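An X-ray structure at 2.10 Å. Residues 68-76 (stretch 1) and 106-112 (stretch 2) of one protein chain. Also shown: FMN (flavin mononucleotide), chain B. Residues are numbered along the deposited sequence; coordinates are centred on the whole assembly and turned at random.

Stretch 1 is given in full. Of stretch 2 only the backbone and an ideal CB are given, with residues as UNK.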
# COMPACT_ATOMS: atom_id res chain seq x y z
N ASN A 68 -21.42 6.10 11.77
CA ASN A 68 -20.69 6.79 10.71
C ASN A 68 -21.64 7.51 9.76
O ASN A 68 -22.68 6.97 9.39
CB ASN A 68 -19.82 5.77 9.96
CG ASN A 68 -19.18 6.33 8.70
OD1 ASN A 68 -19.74 6.25 7.61
ND2 ASN A 68 -17.99 6.92 8.85
N VAL A 69 -21.29 8.73 9.38
CA VAL A 69 -22.13 9.49 8.46
C VAL A 69 -21.33 10.03 7.28
O VAL A 69 -20.13 10.31 7.40
CB VAL A 69 -22.84 10.67 9.18
CG1 VAL A 69 -23.59 10.17 10.41
CG2 VAL A 69 -21.84 11.73 9.55
N PHE A 70 -21.98 10.14 6.13
CA PHE A 70 -21.33 10.64 4.92
C PHE A 70 -21.48 12.15 4.82
O PHE A 70 -22.55 12.70 5.12
CB PHE A 70 -21.93 10.01 3.66
CG PHE A 70 -21.75 8.52 3.56
CD1 PHE A 70 -20.79 7.86 4.33
CD2 PHE A 70 -22.50 7.78 2.65
CE1 PHE A 70 -20.59 6.49 4.18
CE2 PHE A 70 -22.30 6.41 2.50
CZ PHE A 70 -21.34 5.76 3.26
N MET A 71 -20.42 12.82 4.40
CA MET A 71 -20.45 14.26 4.23
C MET A 71 -21.22 14.57 2.96
O MET A 71 -21.14 13.83 1.98
CB MET A 71 -19.03 14.83 4.07
CG MET A 71 -18.14 14.68 5.29
SD MET A 71 -18.83 15.55 6.71
CE MET A 71 -18.92 17.21 6.07
N PRO A 72 -22.00 15.67 2.96
CA PRO A 72 -22.77 16.02 1.77
C PRO A 72 -21.77 16.26 0.63
O PRO A 72 -20.66 16.71 0.87
CB PRO A 72 -23.48 17.30 2.18
CG PRO A 72 -23.70 17.11 3.64
CD PRO A 72 -22.37 16.54 4.10
N GLN A 73 -22.17 15.94 -0.60
CA GLN A 73 -21.29 16.13 -1.74
C GLN A 73 -21.85 17.21 -2.65
O GLN A 73 -23.04 17.25 -2.94
CB GLN A 73 -21.14 14.82 -2.52
CG GLN A 73 -20.57 13.66 -1.71
CD GLN A 73 -19.22 13.99 -1.08
OE1 GLN A 73 -19.13 14.22 0.12
NE2 GLN A 73 -18.18 14.00 -1.90
N PRO A 74 -20.98 18.12 -3.13
CA PRO A 74 -21.43 19.19 -4.02
C PRO A 74 -21.79 18.66 -5.40
O PRO A 74 -21.26 17.63 -5.83
CB PRO A 74 -20.22 20.12 -4.06
CG PRO A 74 -19.08 19.15 -3.99
CD PRO A 74 -19.53 18.20 -2.90
N GLU A 75 -22.69 19.35 -6.08
CA GLU A 75 -23.11 18.95 -7.42
C GLU A 75 -21.95 19.11 -8.39
O GLU A 75 -21.04 19.91 -8.16
CB GLU A 75 -24.30 19.81 -7.86
CG GLU A 75 -24.86 19.46 -9.23
CD GLU A 75 -26.16 20.19 -9.53
OE1 GLU A 75 -26.68 20.03 -10.65
OE2 GLU A 75 -26.66 20.90 -8.64
N LEU A 76 -21.95 18.33 -9.47
CA LEU A 76 -20.88 18.41 -10.45
C LEU A 76 -20.95 19.72 -11.23
O LEU A 76 -21.94 19.99 -11.91
CB LEU A 76 -20.95 17.24 -11.43
CG LEU A 76 -20.78 15.83 -10.87
CD1 LEU A 76 -22.01 15.43 -10.06
CD2 LEU A 76 -20.57 14.86 -12.01
N UNK A 106 -30.28 12.96 -4.53
CA UNK A 106 -29.76 13.28 -3.21
C UNK A 106 -28.25 13.27 -3.08
O UNK A 106 -27.60 12.29 -3.43
CB UNK A 106 -30.34 12.30 -2.19
N UNK A 107 -27.69 14.36 -2.56
CA UNK A 107 -26.25 14.47 -2.37
C UNK A 107 -25.87 14.72 -0.92
O UNK A 107 -24.70 14.60 -0.55
CB UNK A 107 -25.69 15.59 -3.25
N UNK A 108 -26.86 15.06 -0.10
CA UNK A 108 -26.64 15.35 1.32
C UNK A 108 -26.74 14.11 2.20
O UNK A 108 -26.20 14.08 3.30
CB UNK A 108 -27.65 16.39 1.80
N UNK A 109 -27.45 13.09 1.72
CA UNK A 109 -27.63 11.84 2.44
C UNK A 109 -28.21 12.05 3.85
O UNK A 109 -27.83 11.36 4.80
CB UNK A 109 -26.29 11.11 2.53
N UNK A 110 -29.14 13.00 3.97
CA UNK A 110 -29.78 13.28 5.24
C UNK A 110 -28.88 13.83 6.33
O UNK A 110 -29.21 13.75 7.52
CB UNK A 110 -30.44 12.00 5.75
N UNK A 111 -27.75 14.39 5.93
CA UNK A 111 -26.78 14.96 6.87
C UNK A 111 -27.38 15.81 7.99
O UNK A 111 -27.14 15.55 9.18
CB UNK A 111 -25.78 15.81 6.09
N UNK A 112 -28.15 16.83 7.63
CA UNK A 112 -28.75 17.72 8.63
C UNK A 112 -29.67 16.99 9.61
O UNK A 112 -29.59 17.22 10.81
CB UNK A 112 -29.54 18.83 7.93
N1 FMN B . -16.26 3.43 5.66
C2 FMN B . -17.13 4.44 6.10
O2 FMN B . -16.68 5.41 6.70
N3 FMN B . -18.49 4.35 5.88
C4 FMN B . -19.07 3.28 5.22
O4 FMN B . -20.31 3.24 5.05
C4A FMN B . -18.22 2.24 4.77
N5 FMN B . -18.74 1.12 4.13
C5A FMN B . -17.92 0.06 3.71
C6 FMN B . -18.50 -1.07 3.08
C7 FMN B . -17.72 -2.19 2.64
C7M FMN B . -18.46 -3.54 2.75
C8 FMN B . -16.30 -2.09 2.91
C8M FMN B . -15.43 -3.31 3.19
C9 FMN B . -15.70 -0.95 3.52
C9A FMN B . -16.51 0.14 3.93
N10 FMN B . -15.96 1.28 4.56
C10 FMN B . -16.80 2.33 5.00
C1' FMN B . -14.45 1.48 4.65
C2' FMN B . -14.00 1.07 6.07
O2' FMN B . -14.21 2.17 6.95
C3' FMN B . -12.47 0.73 6.15
O3' FMN B . -11.77 1.89 5.69
C4' FMN B . -12.04 -0.47 5.29
O4' FMN B . -12.98 -1.53 5.52
C5' FMN B . -10.61 -0.94 5.67
O5' FMN B . -10.18 -2.08 4.88
P FMN B . -10.43 -3.67 5.19
O1P FMN B . -10.33 -3.32 6.64
O2P FMN B . -9.23 -3.80 4.28
O3P FMN B . -11.78 -3.44 4.54

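Position 106 lies beyond the reach of stretch 1, so only its backbone speaks: a phi of 105° with a psi of 128° favours glycine. The residue is Gly-106.

At position 107 the CA-to-CB bond points toward stretch 1, and the ideal CB sits a tight 3.1 Å from Gln-73 O. The backbone pairs here whatever the side chain: the amide N of Gln-73 donates to the carbonyl O of 107 at 2.9 Å, and a water bridges that same O to Met-71 O. Ahead of the CB runs the extended chain through Pro-74, Glu-75 and Leu-76, offering carbonyls, a carboxylate and an aliphatic end. A long side chain would suit, whether lysine, arginine, glutamine or methionine. Arg-107 takes the run nearly straight, chi2 and chi3 both t. Its guanidinium lays one face over Glu-75 CA, which is 3.4 Å from Arg-107 NE, while Leu-76 CD1 lies at the edge, 3.8 Å from Arg-107 NH1. Against stretch 1 the guanidinium makes packing contacts and no hydrogen bond; NH1 is hydrogen-bonded elsewhere in the structure, and NE has no polar partner in the model.

Position 108 points away, its ideal CB 4.3 Å from Pro-72 CB. Small or polar residues would do, especially one able to brace the type I' turn starting here. Asp-108 does so: its OD1 accepts from the backbone N of 110, 2.7 Å away.

Position 109 points toward stretch 1, with its ideal CB 4.6 Å from Phe-70 CB. The left-handed backbone, 55/38, is easiest for glycine, asparagine or aspartate, and the N of Phe-70, which no atom of stretch 1 takes up, invites an acceptor, directly or through water. Asp-109 supplies one: a water donates to its OD2 at 2.6 Å and accepts from Phe-70 N at 2.8 Å.

Position 110 points away, and its positive phi of 66° favours glycine. Gly-110 is also the N-cap residue, just before the helix.

Position 111 points toward stretch 1, its ideal CB a tight 3.5 Å from Pro-72 CG. Beyond lies an apolar strip of Val-69, Met-71 and Pro-72. Leucine, methionine or a flat aromatic could cover it. Tyr-111 swings its ring along the strip with chi1 t. Pro-72 CD sits 3.6 Å from the Tyr-111 ring centroid, over the face, a CH-pi contact; Val-69 CG2 meets the edge, 4.4 Å from Tyr-111 CE1. Met-71 SD approaches obliquely.

Position 112 points away into space that stretch 1 leaves open. Many polar residues would serve an early helical turn; the residue is Asp-112.

Stretch 2 (106-112) GRDDGYD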
# COMPACT_ATOMS: atom_id res chain seq x y z
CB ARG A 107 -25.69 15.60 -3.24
CG ARG A 107 -25.78 15.35 -4.73
CD ARG A 107 -24.92 16.35 -5.49
NE ARG A 107 -24.82 16.03 -6.91
CZ ARG A 107 -25.85 16.08 -7.76
NH1 ARG A 107 -25.67 15.78 -9.03
NH2 ARG A 107 -27.05 16.45 -7.33
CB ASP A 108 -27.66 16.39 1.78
CG ASP A 108 -29.08 15.91 1.58
OD1 ASP A 108 -29.58 15.13 2.42
OD2 ASP A 108 -29.70 16.31 0.57
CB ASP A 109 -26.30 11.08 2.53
CG ASP A 109 -26.49 9.62 2.90
OD1 ASP A 109 -27.38 8.97 2.32
OD2 ASP A 109 -25.74 9.10 3.76
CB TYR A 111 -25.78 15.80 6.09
CG TYR A 111 -24.59 16.27 6.89
CD1 TYR A 111 -23.65 15.37 7.36
CD2 TYR A 111 -24.38 17.63 7.12
CE1 TYR A 111 -22.51 15.80 8.05
CE2 TYR A 111 -23.25 18.08 7.80
CZ TYR A 111 -22.32 17.16 8.26
OH TYR A 111 -21.19 17.60 8.91
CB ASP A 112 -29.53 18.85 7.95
CG ASP A 112 -28.63 19.80 7.18
OD1 ASP A 112 -27.41 19.81 7.44
OD2 ASP A 112 -29.14 20.56 6.33
O HOH W 1 -24.97 12.27 5.96
O HOH W 2 -24.78 9.69 6.09
O HOH W 3 -23.26 12.43 0.65
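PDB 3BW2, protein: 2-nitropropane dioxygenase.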